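PDB 4QO5: cytochrome c-552/4 domain-containing protein from Ignicoccus hospitalis KIN4/I, which is a membrane-associated octaheme cytochrome c that binds eight c-type hemes and probably passes electrons along them, its exact role being unknown. Local coordinates for residues C113-T116 and E117-Y121; G389-E393 and E394-K398; Q489-T492 and T493-G497; T502-I505 and E506-T510. One frame throughout, in Å; residues are numbered along the deposited sequence.

Contact 1: residues C113-T116 and E117-Y121. With HEC (heme c), chain D.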
loop_
_atom_site.group_PDB
_atom_site.type_symbol
_atom_site.label_atom_id
_atom_site.label_comp_id
_atom_site.label_asym_id
_atom_site.label_seq_id
_atom_site.Cartn_x
_atom_site.Cartn_y
_atom_site.Cartn_z
ATOM N N CYS A 113 -0.523 -3.957 38.275
ATOM C CA CYS A 113 -1.984 -4.012 38.164
ATOM C C CYS A 113 -2.524 -4.983 37.119
ATOM O O CYS A 113 -3.683 -5.348 37.182
ATOM C CB CYS A 113 -2.543 -2.624 37.883
ATOM S SG CYS A 113 -2.022 -1.581 39.201
ATOM N N HIS A 114 -1.677 -5.405 36.183
ATOM C CA HIS A 114 -2.102 -6.292 35.100
ATOM C C HIS A 114 -1.260 -7.537 35.097
ATOM O O HIS A 114 -0.641 -7.871 34.088
ATOM C CB HIS A 114 -1.942 -5.595 33.752
ATOM C CG HIS A 114 -2.728 -4.341 33.647
ATOM N ND1 HIS A 114 -4.094 -4.310 33.809
ATOM C CD2 HIS A 114 -2.344 -3.066 33.421
ATOM C CE1 HIS A 114 -4.525 -3.073 33.663
ATOM N NE2 HIS A 114 -3.483 -2.300 33.437
ATOM N N ARG A 115 -1.233 -8.225 36.234
ATOM C CA ARG A 115 -0.400 -9.415 36.384
ATOM C C ARG A 115 -0.669 -10.486 35.324
ATOM O O ARG A 115 0.270 -11.057 34.738
ATOM C CB ARG A 115 -0.569 -9.998 37.794
ATOM C CG ARG A 115 0.201 -11.286 38.009
ATOM C CD ARG A 115 0.737 -11.327 39.428
ATOM N NE ARG A 115 -0.287 -11.657 40.406
ATOM C CZ ARG A 115 -0.215 -11.341 41.698
ATOM N NH1 ARG A 115 0.813 -10.644 42.170
ATOM N NH2 ARG A 115 -1.188 -11.701 42.513
ATOM N N THR A 116 -1.941 -10.743 35.046
ATOM C CA THR A 116 -2.281 -11.855 34.153
ATOM C C THR A 116 -1.746 -11.605 32.746
ATOM O O THR A 116 -1.192 -12.512 32.105
ATOM C CB THR A 116 -3.795 -12.117 34.117
ATOM O OG1 THR A 116 -4.259 -12.389 35.443
ATOM C CG2 THR A 116 -4.113 -13.317 33.221
ATOM N N GLU A 117 -1.877 -10.364 32.283
ATOM C CA GLU A 117 -1.430 -10.003 30.955
ATOM C C GLU A 117 0.079 -10.164 30.819
ATOM O O GLU A 117 0.577 -10.688 29.822
ATOM C CB GLU A 117 -1.859 -8.572 30.612
ATOM C CG GLU A 117 -3.366 -8.408 30.429
ATOM C CD GLU A 117 -4.167 -8.475 31.732
ATOM O OE1 GLU A 117 -3.576 -8.360 32.825
ATOM O OE2 GLU A 117 -5.405 -8.669 31.664
ATOM N N VAL A 118 0.808 -9.722 31.835
ATOM C CA VAL A 118 2.255 -9.827 31.794
ATOM C C VAL A 118 2.722 -11.289 31.895
ATOM O O VAL A 118 3.647 -11.703 31.172
ATOM C CB VAL A 118 2.894 -8.923 32.862
ATOM C CG1 VAL A 118 4.417 -9.019 32.815
ATOM C CG2 VAL A 118 2.459 -7.464 32.628
ATOM N N GLU A 119 2.079 -12.068 32.765
ATOM C CA GLU A 119 2.346 -13.508 32.835
ATOM C C GLU A 119 2.167 -14.178 31.471
ATOM O O GLU A 119 3.004 -14.986 31.048
ATOM C CB GLU A 119 1.448 -14.201 33.870
ATOM C CG GLU A 119 1.702 -13.801 35.315
ATOM C CD GLU A 119 2.976 -14.393 35.895
ATOM O OE1 GLU A 119 3.602 -15.248 35.235
ATOM O OE2 GLU A 119 3.347 -13.997 37.025
ATOM N N GLN A 120 1.081 -13.840 30.784
ATOM C CA GLN A 120 0.835 -14.392 29.457
ATOM C C GLN A 120 1.881 -13.957 28.447
ATOM O O GLN A 120 2.468 -14.792 27.747
ATOM C CB GLN A 120 -0.557 -14.007 28.976
ATOM C CG GLN A 120 -1.651 -14.754 29.720
ATOM C CD GLN A 120 -3.030 -14.268 29.337
ATOM O OE1 GLN A 120 -3.172 -13.367 28.494
ATOM N NE2 GLN A 120 -4.051 -14.831 29.965
ATOM N N TYR A 121 2.136 -12.650 28.395
ATOM C CA TYR A 121 3.088 -12.115 27.450
ATOM C C TYR A 121 4.474 -12.696 27.615
ATOM O O TYR A 121 5.146 -13.001 26.628
ATOM C CB TYR A 121 3.138 -10.594 27.549
ATOM C CG TYR A 121 3.821 -9.972 26.363
ATOM C CD1 TYR A 121 3.180 -9.904 25.144
ATOM C CD2 TYR A 121 5.118 -9.482 26.458
ATOM C CE1 TYR A 121 3.791 -9.348 24.063
ATOM C CE2 TYR A 121 5.743 -8.923 25.370
ATOM C CZ TYR A 121 5.071 -8.868 24.172
ATOM O OH TYR A 121 5.658 -8.311 23.064
HETATM FE FE HEC D . -3.437 -0.205 33.018
HETATM C CHA HEC D . -6.698 -0.118 31.985
HETATM C CHB HEC D . -2.477 -1.187 29.876
HETATM C CHC HEC D . -0.236 0.098 33.966
HETATM C CHD HEC D . -4.391 0.332 36.270
HETATM N NA HEC D . -4.401 -0.555 31.257
HETATM C C1A HEC D . -5.760 -0.460 31.043
HETATM C C2A HEC D . -6.029 -0.731 29.648
HETATM C C3A HEC D . -4.849 -1.032 29.076
HETATM C C4A HEC D . -3.811 -0.929 30.075
HETATM C CMA HEC D . -4.590 -1.417 27.604
HETATM C CAA HEC D . -7.445 -0.728 28.994
HETATM C CBA HEC D . -7.615 0.610 28.263
HETATM C CGA HEC D . -8.880 0.622 27.435
HETATM O O1A HEC D . -9.820 -0.179 27.681
HETATM O O2A HEC D . -8.944 1.466 26.509
HETATM N NB HEC D . -1.783 -0.553 32.109
HETATM C C1B HEC D . -1.526 -0.854 30.792
HETATM C C2B HEC D . -0.128 -0.758 30.537
HETATM C C3B HEC D . 0.445 -0.334 31.689
HETATM C C4B HEC D . -0.558 -0.216 32.678
HETATM C CMB HEC D . 0.469 -1.038 29.142
HETATM C CAB HEC D . 1.852 0.073 32.122
HETATM C CBB HEC D . 2.617 0.824 30.972
HETATM N NC HEC D . -2.476 0.083 34.783
HETATM C C1C HEC D . -1.139 0.232 34.979
HETATM C C2C HEC D . -0.861 0.276 36.407
HETATM C C3C HEC D . -2.041 0.656 36.957
HETATM C C4C HEC D . -3.063 0.337 35.991
HETATM C CMC HEC D . 0.540 0.765 36.865
HETATM C CAC HEC D . -2.483 1.018 38.410
HETATM C CBC HEC D . -1.458 1.719 39.330
HETATM N ND HEC D . -5.206 0.060 33.968
HETATM C C1D HEC D . -5.379 0.296 35.320
HETATM C C2D HEC D . -6.762 0.515 35.612
HETATM C C3D HEC D . -7.494 0.367 34.294
HETATM C C4D HEC D . -6.463 0.066 33.321
HETATM C CMD HEC D . -7.407 0.825 36.980
HETATM C CAD HEC D . -9.017 0.509 34.112
HETATM C CBD HEC D . -9.587 -0.909 34.177
HETATM C CGD HEC D . -11.095 -0.920 34.158
HETATM O O1D HEC D . -11.702 -2.037 34.249
HETATM O O2D HEC D . -11.685 0.184 34.057
#
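Glu117 folds back over the start of helix 115-122, so that its OE1 comes within 3.3 Å of His114 CB, the carboxylate plane standing 85° from the imidazole ring. The bend is at chi2 (73°), which turns the carboxylate from the helix toward the residue at its N-cap. OE1 is held there by the hydroxyl of Ser62, which also receives Thr116 N. His114 points its ring the other way: with CG lying opposite the carbonyl carbon (chi1 -59°), NE2 reaches the heme iron at 2.1 Å, and Met43 supplies the other axial ligand. Cys113 and His114 are the last two residues of the CxxCH motif, and Cys113 SG carries the thioether link to the heme, drawn long in this model. One turn on, Gln120 runs alongside Thr116, its NE2 3.6 Å from Thr116 CG2, while its OE1 accepts from His306 N. Val118 N closes the first turn on His114 O at 3.3 Å. Replacing Glu117 by an alanine would probably leave the Ser62 hydroxyl without its carboxylate mate and remove the contact at His114 CB. The chemistry implies an axial histidine fixed from both ends, by iron at NE2 and by the helix start at its backbone.

Contact 2: residues G389-E393 and E394-K398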
loop_
_atom_site.group_PDB
_atom_site.type_symbol
_atom_site.label_atom_id
_atom_site.label_comp_id
_atom_site.label_asym_id
_atom_site.label_seq_id
_atom_site.Cartn_x
_atom_site.Cartn_y
_atom_site.Cartn_z
ATOM N N GLY A 389 9.816 -30.221 20.585
ATOM C CA GLY A 389 9.789 -28.775 20.581
ATOM C C GLY A 389 8.516 -28.166 20.017
ATOM O O GLY A 389 8.205 -26.994 20.293
ATOM N N LEU A 390 7.781 -28.954 19.227
ATOM C CA LEU A 390 6.588 -28.455 18.540
ATOM C C LEU A 390 5.334 -29.128 19.100
ATOM O O LEU A 390 5.415 -30.214 19.678
ATOM C CB LEU A 390 6.683 -28.712 17.028
ATOM C CG LEU A 390 7.960 -28.339 16.277
ATOM C CD1 LEU A 390 7.760 -28.605 14.782
ATOM C CD2 LEU A 390 8.361 -26.866 16.501
ATOM N N ILE A 391 4.181 -28.478 18.939
ATOM C CA ILE A 391 2.953 -29.001 19.516
ATOM C C ILE A 391 2.483 -30.300 18.858
ATOM O O ILE A 391 2.791 -30.576 17.697
ATOM C CB ILE A 391 1.822 -27.955 19.555
ATOM C CG1 ILE A 391 1.423 -27.510 18.137
ATOM C CG2 ILE A 391 2.233 -26.769 20.424
ATOM C CD1 ILE A 391 0.197 -26.607 18.125
ATOM N N SER A 392 1.758 -31.099 19.635
ATOM C CA SER A 392 1.239 -32.381 19.186
ATOM C C SER A 392 0.096 -32.193 18.200
ATOM O O SER A 392 -0.473 -31.115 18.105
ATOM C CB SER A 392 0.706 -33.178 20.376
ATOM O OG SER A 392 -0.499 -32.590 20.852
ATOM N N GLU A 393 -0.263 -33.264 17.504
ATOM C CA GLU A 393 -1.382 -33.214 16.567
ATOM C C GLU A 393 -2.680 -32.911 17.307
ATOM O O GLU A 393 -3.554 -32.224 16.788
ATOM C CB GLU A 393 -1.508 -34.543 15.813
ATOM C CG GLU A 393 -0.319 -34.856 14.924
ATOM C CD GLU A 393 -0.601 -35.973 13.933
ATOM O OE1 GLU A 393 0.031 -35.979 12.855
ATOM O OE2 GLU A 393 -1.453 -36.843 14.229
ATOM N N GLU A 394 -2.809 -33.456 18.514
ATOM C CA GLU A 394 -3.993 -33.226 19.330
ATOM C C GLU A 394 -4.119 -31.759 19.708
ATOM O O GLU A 394 -5.210 -31.191 19.699
ATOM C CB GLU A 394 -3.956 -34.105 20.589
ATOM C CG GLU A 394 -4.147 -35.591 20.323
ATOM C CD GLU A 394 -2.858 -36.336 19.965
ATOM O OE1 GLU A 394 -2.942 -37.569 19.764
ATOM O OE2 GLU A 394 -1.770 -35.711 19.887
ATOM N N GLU A 395 -2.994 -31.137 20.041
ATOM C CA GLU A 395 -2.998 -29.720 20.354
ATOM C C GLU A 395 -3.326 -28.874 19.123
ATOM O O GLU A 395 -4.064 -27.900 19.219
ATOM C CB GLU A 395 -1.660 -29.292 20.973
ATOM C CG GLU A 395 -1.602 -27.819 21.370
ATOM C CD GLU A 395 -2.569 -27.472 22.495
ATOM O OE1 GLU A 395 -2.943 -28.385 23.274
ATOM O OE2 GLU A 395 -2.961 -26.286 22.598
ATOM N N MET A 396 -2.797 -29.254 17.965
ATOM C CA MET A 396 -3.115 -28.530 16.726
ATOM C C MET A 396 -4.613 -28.569 16.467
ATOM O O MET A 396 -5.207 -27.567 16.094
ATOM C CB MET A 396 -2.402 -29.161 15.533
ATOM C CG MET A 396 -0.912 -28.933 15.544
ATOM S SD MET A 396 -0.040 -29.856 14.264
ATOM C CE MET A 396 -0.382 -28.830 12.826
ATOM N N ALA A 397 -5.224 -29.735 16.691
ATOM C CA ALA A 397 -6.640 -29.894 16.398
ATOM C C ALA A 397 -7.478 -29.042 17.350
ATOM O O ALA A 397 -8.455 -28.430 16.937
ATOM C CB ALA A 397 -7.053 -31.368 16.472
ATOM N N LYS A 398 -7.082 -28.993 18.620
ATOM C CA LYS A 398 -7.745 -28.110 19.585
ATOM C C LYS A 398 -7.677 -26.630 19.191
ATOM O O LYS A 398 -8.675 -25.907 19.258
ATOM C CB LYS A 398 -7.145 -28.291 20.990
ATOM C CG LYS A 398 -7.548 -29.573 21.648
ATOM C CD LYS A 398 -6.980 -29.662 23.055
ATOM C CE LYS A 398 -7.191 -31.062 23.623
ATOM N NZ LYS A 398 -6.464 -31.261 24.903
#
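Ser392 caps helix 393-407 as an N-cap flanked by a hydrophobic staple: its OG accepts the amide of Glu395 at 3.0 Å, while Ile391 and Met396 close over the turn. The hydroxyl reaches that N-H because chi1 (71°) sets OG between the backbone N and the carbonyl carbon, turned toward the first turn, and the bond is fairly straight, 160° at the hydrogen. The same residue's carbonyl oxygen takes Met396 N, so Ser392 holds two successive amides of the opening turn, one by its side chain and one by its backbone. Glu393 O continues the pattern with Ala397 N at 3.0 Å.

In the staple, Ile391, the residue before Ser392, sends CD1 against Met396 CG at 3.6 Å, the two side chains meeting at a slant. Its CB also rests 3.9 Å from Glu395 CG, where the chains cross at about a right angle, so the aliphatic part of the glutamate serves as a wall while its carboxylate turns off to a salt bridge with Arg399.

Farther out, the loop is anchored by its backbone, Gly389 bonding to Arg327 and Ala381 and Ile391 to Met325. Met396 leads from the helix to Pro324 and to Trp313, a residue of a heme site, and thereby joins the helix start to the protein around that heme. On the outer flank of the cap, Glu394 bends at chi2 (86°) and brings its OE2 to 3.5 Å from Ser392 OG.

Contact 3: residues Q489-T492 and T493-G497. With HEC (heme c), chain E.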
loop_
_atom_site.group_PDB
_atom_site.type_symbol
_atom_site.label_atom_id
_atom_site.label_comp_id
_atom_site.label_asym_id
_atom_site.label_seq_id
_atom_site.Cartn_x
_atom_site.Cartn_y
_atom_site.Cartn_z
ATOM N N GLN A 489 -5.886 -12.182 -1.949
ATOM C CA GLN A 489 -6.041 -12.512 -3.351
ATOM C C GLN A 489 -4.722 -12.246 -4.077
ATOM O O GLN A 489 -4.045 -13.176 -4.511
ATOM C CB GLN A 489 -7.188 -11.704 -3.970
ATOM C CG GLN A 489 -8.586 -12.121 -3.479
ATOM C CD GLN A 489 -9.038 -11.362 -2.237
ATOM O OE1 GLN A 489 -8.455 -10.341 -1.862
ATOM N NE2 GLN A 489 -10.082 -11.862 -1.593
ATOM N N ASP A 490 -4.327 -10.982 -4.187
ATOM C CA ASP A 490 -3.109 -10.705 -4.948
ATOM C C ASP A 490 -1.825 -11.071 -4.208
ATOM O O ASP A 490 -0.814 -11.359 -4.847
ATOM C CB ASP A 490 -3.082 -9.282 -5.523
ATOM C CG ASP A 490 -2.536 -9.245 -6.953
ATOM O OD1 ASP A 490 -2.288 -10.326 -7.547
ATOM O OD2 ASP A 490 -2.399 -8.137 -7.505
ATOM N N TRP A 491 -1.863 -11.121 -2.875
ATOM C CA TRP A 491 -0.680 -11.567 -2.138
ATOM C C TRP A 491 -0.399 -13.055 -2.360
ATOM O O TRP A 491 0.713 -13.521 -2.152
ATOM C CB TRP A 491 -0.744 -11.199 -0.637
ATOM C CG TRP A 491 0.112 -10.013 -0.377
ATOM C CD1 TRP A 491 1.411 -10.016 0.020
ATOM C CD2 TRP A 491 -0.237 -8.648 -0.608
ATOM N NE1 TRP A 491 1.889 -8.726 0.079
ATOM C CE2 TRP A 491 0.889 -7.867 -0.290
ATOM C CE3 TRP A 491 -1.406 -8.009 -1.034
ATOM C CZ2 TRP A 491 0.892 -6.475 -0.397
ATOM C CZ3 TRP A 491 -1.410 -6.633 -1.130
ATOM C CH2 TRP A 491 -0.273 -5.878 -0.816
ATOM N N THR A 492 -1.409 -13.803 -2.797
ATOM C CA THR A 492 -1.189 -15.204 -3.132
ATOM C C THR A 492 -0.826 -15.377 -4.606
ATOM O O THR A 492 -0.566 -16.495 -5.054
ATOM C CB THR A 492 -2.449 -16.066 -2.874
ATOM O OG1 THR A 492 -3.520 -15.594 -3.700
ATOM C CG2 THR A 492 -2.871 -15.979 -1.423
ATOM N N THR A 493 -0.818 -14.280 -5.363
ATOM C CA THR A 493 -0.663 -14.372 -6.808
ATOM C C THR A 493 0.511 -13.531 -7.362
ATOM O O THR A 493 1.663 -13.943 -7.267
ATOM C CB THR A 493 -1.995 -14.011 -7.509
ATOM O OG1 THR A 493 -3.072 -14.724 -6.872
ATOM C CG2 THR A 493 -1.952 -14.376 -8.981
ATOM N N PHE A 494 0.224 -12.371 -7.947
ATOM C CA PHE A 494 1.249 -11.641 -8.691
ATOM C C PHE A 494 2.121 -10.748 -7.824
ATOM O O PHE A 494 3.299 -10.552 -8.116
ATOM C CB PHE A 494 0.619 -10.783 -9.788
ATOM C CG PHE A 494 -0.025 -11.572 -10.887
ATOM C CD1 PHE A 494 0.730 -12.407 -11.707
ATOM C CD2 PHE A 494 -1.374 -11.433 -11.137
ATOM C CE1 PHE A 494 0.124 -13.111 -12.745
ATOM C CE2 PHE A 494 -1.979 -12.131 -12.153
ATOM C CZ PHE A 494 -1.226 -12.970 -12.964
ATOM N N LYS A 495 1.532 -10.191 -6.773
ATOM C CA LYS A 495 2.251 -9.265 -5.915
ATOM C C LYS A 495 3.412 -9.967 -5.186
ATOM O O LYS A 495 4.542 -9.484 -5.190
ATOM C CB LYS A 495 1.282 -8.597 -4.923
ATOM C CG LYS A 495 1.934 -7.609 -3.950
ATOM C CD LYS A 495 2.717 -6.536 -4.703
ATOM C CE LYS A 495 3.128 -5.401 -3.790
ATOM N NZ LYS A 495 2.107 -4.330 -3.783
ATOM N N ARG A 496 3.151 -11.128 -4.596
ATOM C CA ARG A 496 4.172 -11.756 -3.752
ATOM C C ARG A 496 3.885 -13.252 -3.607
ATOM O O ARG A 496 4.394 -13.898 -2.717
ATOM C CB ARG A 496 4.191 -11.091 -2.371
ATOM C CG ARG A 496 5.558 -11.089 -1.673
ATOM C CD ARG A 496 6.533 -10.132 -2.373
ATOM N NE ARG A 496 6.180 -8.731 -2.167
ATOM C CZ ARG A 496 6.762 -7.720 -2.805
ATOM N NH1 ARG A 496 7.720 -7.964 -3.686
ATOM N NH2 ARG A 496 6.391 -6.472 -2.565
ATOM N N GLY A 497 3.077 -13.801 -4.504
ATOM C CA GLY A 497 2.565 -15.155 -4.319
ATOM C C GLY A 497 3.016 -16.163 -5.351
ATOM O O GLY A 497 4.195 -16.205 -5.692
HETATM FE FE HEC E . -6.687 -11.963 -13.649
HETATM C CHA HEC E . -8.219 -10.147 -16.192
HETATM C CHB HEC E . -5.147 -13.867 -16.038
HETATM C CHC HEC E . -4.976 -13.676 -11.202
HETATM C CHD HEC E . -7.776 -9.725 -11.340
HETATM N NA HEC E . -6.659 -11.948 -15.711
HETATM C C1A HEC E . -7.440 -11.210 -16.569
HETATM C C2A HEC E . -7.290 -11.752 -17.906
HETATM C C3A HEC E . -6.432 -12.768 -17.830
HETATM C C4A HEC E . -6.018 -12.905 -16.463
HETATM C CMA HEC E . -5.902 -13.681 -18.954
HETATM C CAA HEC E . -8.010 -11.258 -19.182
HETATM C CBA HEC E . -9.152 -12.258 -19.394
HETATM C CGA HEC E . -10.058 -11.885 -20.547
HETATM O O1A HEC E . -10.071 -12.619 -21.569
HETATM O O2A HEC E . -10.765 -10.857 -20.439
HETATM N NB HEC E . -5.376 -13.463 -13.643
HETATM C C1B HEC E . -4.825 -14.102 -14.728
HETATM C C2B HEC E . -3.934 -15.139 -14.280
HETATM C C3B HEC E . -3.839 -15.022 -12.949
HETATM C C4B HEC E . -4.788 -14.023 -12.521
HETATM C CMB HEC E . -3.085 -16.005 -15.245
HETATM C CAB HEC E . -2.979 -15.755 -11.894
HETATM C CBB HEC E . -1.674 -16.464 -12.318
HETATM N NC HEC E . -6.356 -11.755 -11.691
HETATM C C1C HEC E . -5.725 -12.602 -10.808
HETATM C C2C HEC E . -6.124 -12.256 -9.458
HETATM C C3C HEC E . -6.745 -11.075 -9.589
HETATM C C4C HEC E . -7.005 -10.800 -10.953
HETATM C CMC HEC E . -5.446 -12.890 -8.215
HETATM C CAC HEC E . -7.334 -10.040 -8.646
HETATM C CBC HEC E . -6.270 -9.615 -7.590
HETATM N ND HEC E . -7.825 -10.221 -13.746
HETATM C C1D HEC E . -8.128 -9.441 -12.645
HETATM C C2D HEC E . -8.838 -8.269 -13.080
HETATM C C3D HEC E . -8.963 -8.387 -14.591
HETATM C C4D HEC E . -8.309 -9.628 -14.920
HETATM C CMD HEC E . -9.359 -7.132 -12.195
HETATM C CAD HEC E . -9.610 -7.379 -15.571
HETATM C CBD HEC E . -8.623 -6.226 -15.729
HETATM C CGD HEC E . -9.044 -5.290 -16.830
HETATM O O1D HEC E . -8.532 -4.143 -16.847
HETATM O O2D HEC E . -9.881 -5.671 -17.678
HETATM O O HOH W 1 -4.733 -10.379 -13.738
#
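Gln489 O receives two donors from opposite faces of its carbonyl plane, Thr493 OG1 at 3.0 Å and the backbone N of Thr492, which draws the turn tight. Asp490 takes three amide N-H groups: its carbonyl oxygen accepts Thr493 N and Lys495 N, again from opposite faces, and its OD1 takes Phe494 N at 3.3 Å from above the carboxylate plane. Trp491 lays one face of its six-membered ring under Lys495, whose CG sits 3.9 Å from the ring centroid and 16° off the normal, a CH-pi contact. Chi1 of 179° on Lys495 places CG there, and NZ goes on to a salt bridge with Asp241 of the second subunit. The indole NE1 bonds to Asp241 of its own chain, which also pairs with Arg496. Thr492 O meets Gly497 CA in a CA-H...O contact of 3.5 Å. Phe494 CZ approaches C3B at 3.3 Å, and Thr493 CG2 approaches CAB at 3.4 Å, on a heme that the second subunit holds by hydrogen bonds; its iron binds water 1 at 2.5 Å. The loop thus satisfies the Gln489 and Asp490 carbonyls internally, while Lys495 bridges the interface and Arg496 is held within its own chain.

Contact 4: residues T502-I505 and E506-T510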
loop_
_atom_site.group_PDB
_atom_site.type_symbol
_atom_site.label_atom_id
_atom_site.label_comp_id
_atom_site.label_asym_id
_atom_site.label_seq_id
_atom_site.Cartn_x
_atom_site.Cartn_y
_atom_site.Cartn_z
ATOM N N THR A 502 7.014 -19.203 -8.590
ATOM C CA THR A 502 7.399 -19.949 -9.778
ATOM C C THR A 502 8.412 -19.171 -10.633
ATOM O O THR A 502 9.284 -19.766 -11.275
ATOM C CB THR A 502 6.162 -20.380 -10.615
ATOM O OG1 THR A 502 5.357 -19.233 -10.897
ATOM C CG2 THR A 502 5.329 -21.417 -9.833
ATOM N N LYS A 503 8.303 -17.846 -10.645
ATOM C CA LYS A 503 9.313 -17.019 -11.303
ATOM C C LYS A 503 10.684 -17.186 -10.630
ATOM O O LYS A 503 11.718 -17.317 -11.299
ATOM C CB LYS A 503 8.898 -15.546 -11.276
ATOM C CG LYS A 503 9.887 -14.612 -11.945
ATOM C CD LYS A 503 9.396 -13.177 -11.868
ATOM C CE LYS A 503 10.511 -12.200 -12.178
ATOM N NZ LYS A 503 10.067 -10.787 -11.998
ATOM N N ASP A 504 10.684 -17.195 -9.304
ATOM C CA ASP A 504 11.929 -17.344 -8.552
ATOM C C ASP A 504 12.624 -18.676 -8.857
ATOM O O ASP A 504 13.832 -18.712 -9.080
ATOM C CB ASP A 504 11.650 -17.222 -7.060
ATOM C CG ASP A 504 12.896 -16.910 -6.261
ATOM O OD1 ASP A 504 13.877 -16.405 -6.845
ATOM O OD2 ASP A 504 12.885 -17.165 -5.044
ATOM N N ILE A 505 11.853 -19.763 -8.882
ATOM C CA ILE A 505 12.382 -21.069 -9.264
ATOM C C ILE A 505 13.067 -21.003 -10.620
ATOM O O ILE A 505 14.202 -21.455 -10.786
ATOM C CB ILE A 505 11.271 -22.144 -9.287
ATOM C CG1 ILE A 505 10.790 -22.425 -7.853
ATOM C CG2 ILE A 505 11.779 -23.424 -9.940
ATOM C CD1 ILE A 505 9.526 -23.285 -7.776
ATOM N N GLU A 506 12.385 -20.409 -11.592
ATOM C CA GLU A 506 12.947 -20.285 -12.927
ATOM C C GLU A 506 14.114 -19.306 -12.972
ATOM O O GLU A 506 15.050 -19.489 -13.736
ATOM C CB GLU A 506 11.865 -19.885 -13.924
ATOM C CG GLU A 506 10.806 -20.952 -14.090
ATOM C CD GLU A 506 11.386 -22.283 -14.538
ATOM O OE1 GLU A 506 12.382 -22.279 -15.300
ATOM O OE2 GLU A 506 10.845 -23.337 -14.134
ATOM N N HIS A 507 14.061 -18.274 -12.145
ATOM C CA HIS A 507 15.175 -17.329 -12.074
ATOM C C HIS A 507 16.441 -18.050 -11.609
ATOM O O HIS A 507 17.501 -17.930 -12.236
ATOM C CB HIS A 507 14.789 -16.106 -11.239
ATOM C CG HIS A 507 15.822 -15.019 -11.211
ATOM N ND1 HIS A 507 16.614 -14.728 -12.305
ATOM C CD2 HIS A 507 16.006 -14.002 -10.341
ATOM C CE1 HIS A 507 17.359 -13.671 -12.032
ATOM N NE2 HIS A 507 17.001 -13.199 -10.859
ATOM N N MET A 508 16.319 -18.856 -10.558
ATOM C CA MET A 508 17.449 -19.671 -10.122
ATOM C C MET A 508 17.943 -20.631 -11.206
ATOM O O MET A 508 19.151 -20.771 -11.414
ATOM C CB MET A 508 17.108 -20.428 -8.837
ATOM C CG MET A 508 16.708 -19.513 -7.688
ATOM S SD MET A 508 16.415 -20.465 -6.185
ATOM C CE MET A 508 18.071 -21.050 -5.813
ATOM N N LYS A 509 17.014 -21.271 -11.914
ATOM C CA LYS A 509 17.392 -22.194 -12.979
ATOM C C LYS A 509 18.135 -21.495 -14.118
ATOM O O LYS A 509 19.096 -22.036 -14.669
ATOM C CB LYS A 509 16.164 -22.947 -13.501
ATOM C CG LYS A 509 15.687 -24.020 -12.539
ATOM C CD LYS A 509 14.272 -24.492 -12.849
ATOM C CE LYS A 509 14.179 -25.158 -14.195
ATOM N NZ LYS A 509 12.838 -25.803 -14.361
ATOM N N THR A 510 17.694 -20.292 -14.466
ATOM C CA THR A 510 18.355 -19.521 -15.513
ATOM C C THR A 510 19.798 -19.153 -15.133
ATOM O O THR A 510 20.722 -19.306 -15.943
ATOM C CB THR A 510 17.536 -18.266 -15.883
ATOM O OG1 THR A 510 16.343 -18.675 -16.572
ATOM C CG2 THR A 510 18.336 -17.356 -16.785
HETATM O O HOH W 2 8.491 -22.502 -11.826
#
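Ile505 and Lys509 lie side by side and point the same way, the isoleucine CG2 4.0 Å from the lysine CD. The lysine chain also passes over the backbone, its CG 3.4 Å from Ile505 O. A bend at chi3 (64°) then swings the amine toward Glu506, and Lys509 NZ meets Glu506 OE2 at 3.2 Å in a salt bridge on the syn side of the carboxylate, 19° out of its plane. Glu506 curls to this place through a bent chain, and its CG rests 3.4 Å from Thr502 O one turn back. Water 2 donates to that same Thr502 O at 2.9 Å and, weakly, to Glu506 OE2.

All of this stands on helix 498-520, the C-terminal helix, with regular i to i+4 bonds such as Met508 N to Asp504 O at 2.9 Å. With an alanine at Lys509, the Glu506 carboxylate would probably lose its charged mate and Ile505 CG2 its aliphatic cover.

The other side chains divide the helix surface between neighbours. Ile505 and Met508 pack on helix 413-447, whereas Asp504 leans on helix 464-485. His507 sets its CG opposite its own backbone N (chi1 -175°), carrying the ring out to bond Tyr464 OH of its own chain through NE2 and to stack on Tyr464 of the second subunit, while Lys503 extends to a salt bridge with Glu471 of that subunit.

Overall arrangement
The four contacts follow one another along the chain without overlap, and each is local. Contact 1 opens helix 115-122 in the heme-rich part, and contact 2 opens helix 393-407, their centres about 25 Å apart. Contacts 3 and 4 belong to the C-terminal end: the loop between helices 464-485 and 498-520 leads directly into the helix that carries contact 4, with nearest atoms about 5 Å apart and centres about 17 Å. No other protein chain reaches contacts 1 and 2. Contact 1 ligates a heme inside the subunit, while contacts 3 and 4, across the chain's centre and about 38 and 47 Å away between centres, face the second subunit, contact 3 also against a heme.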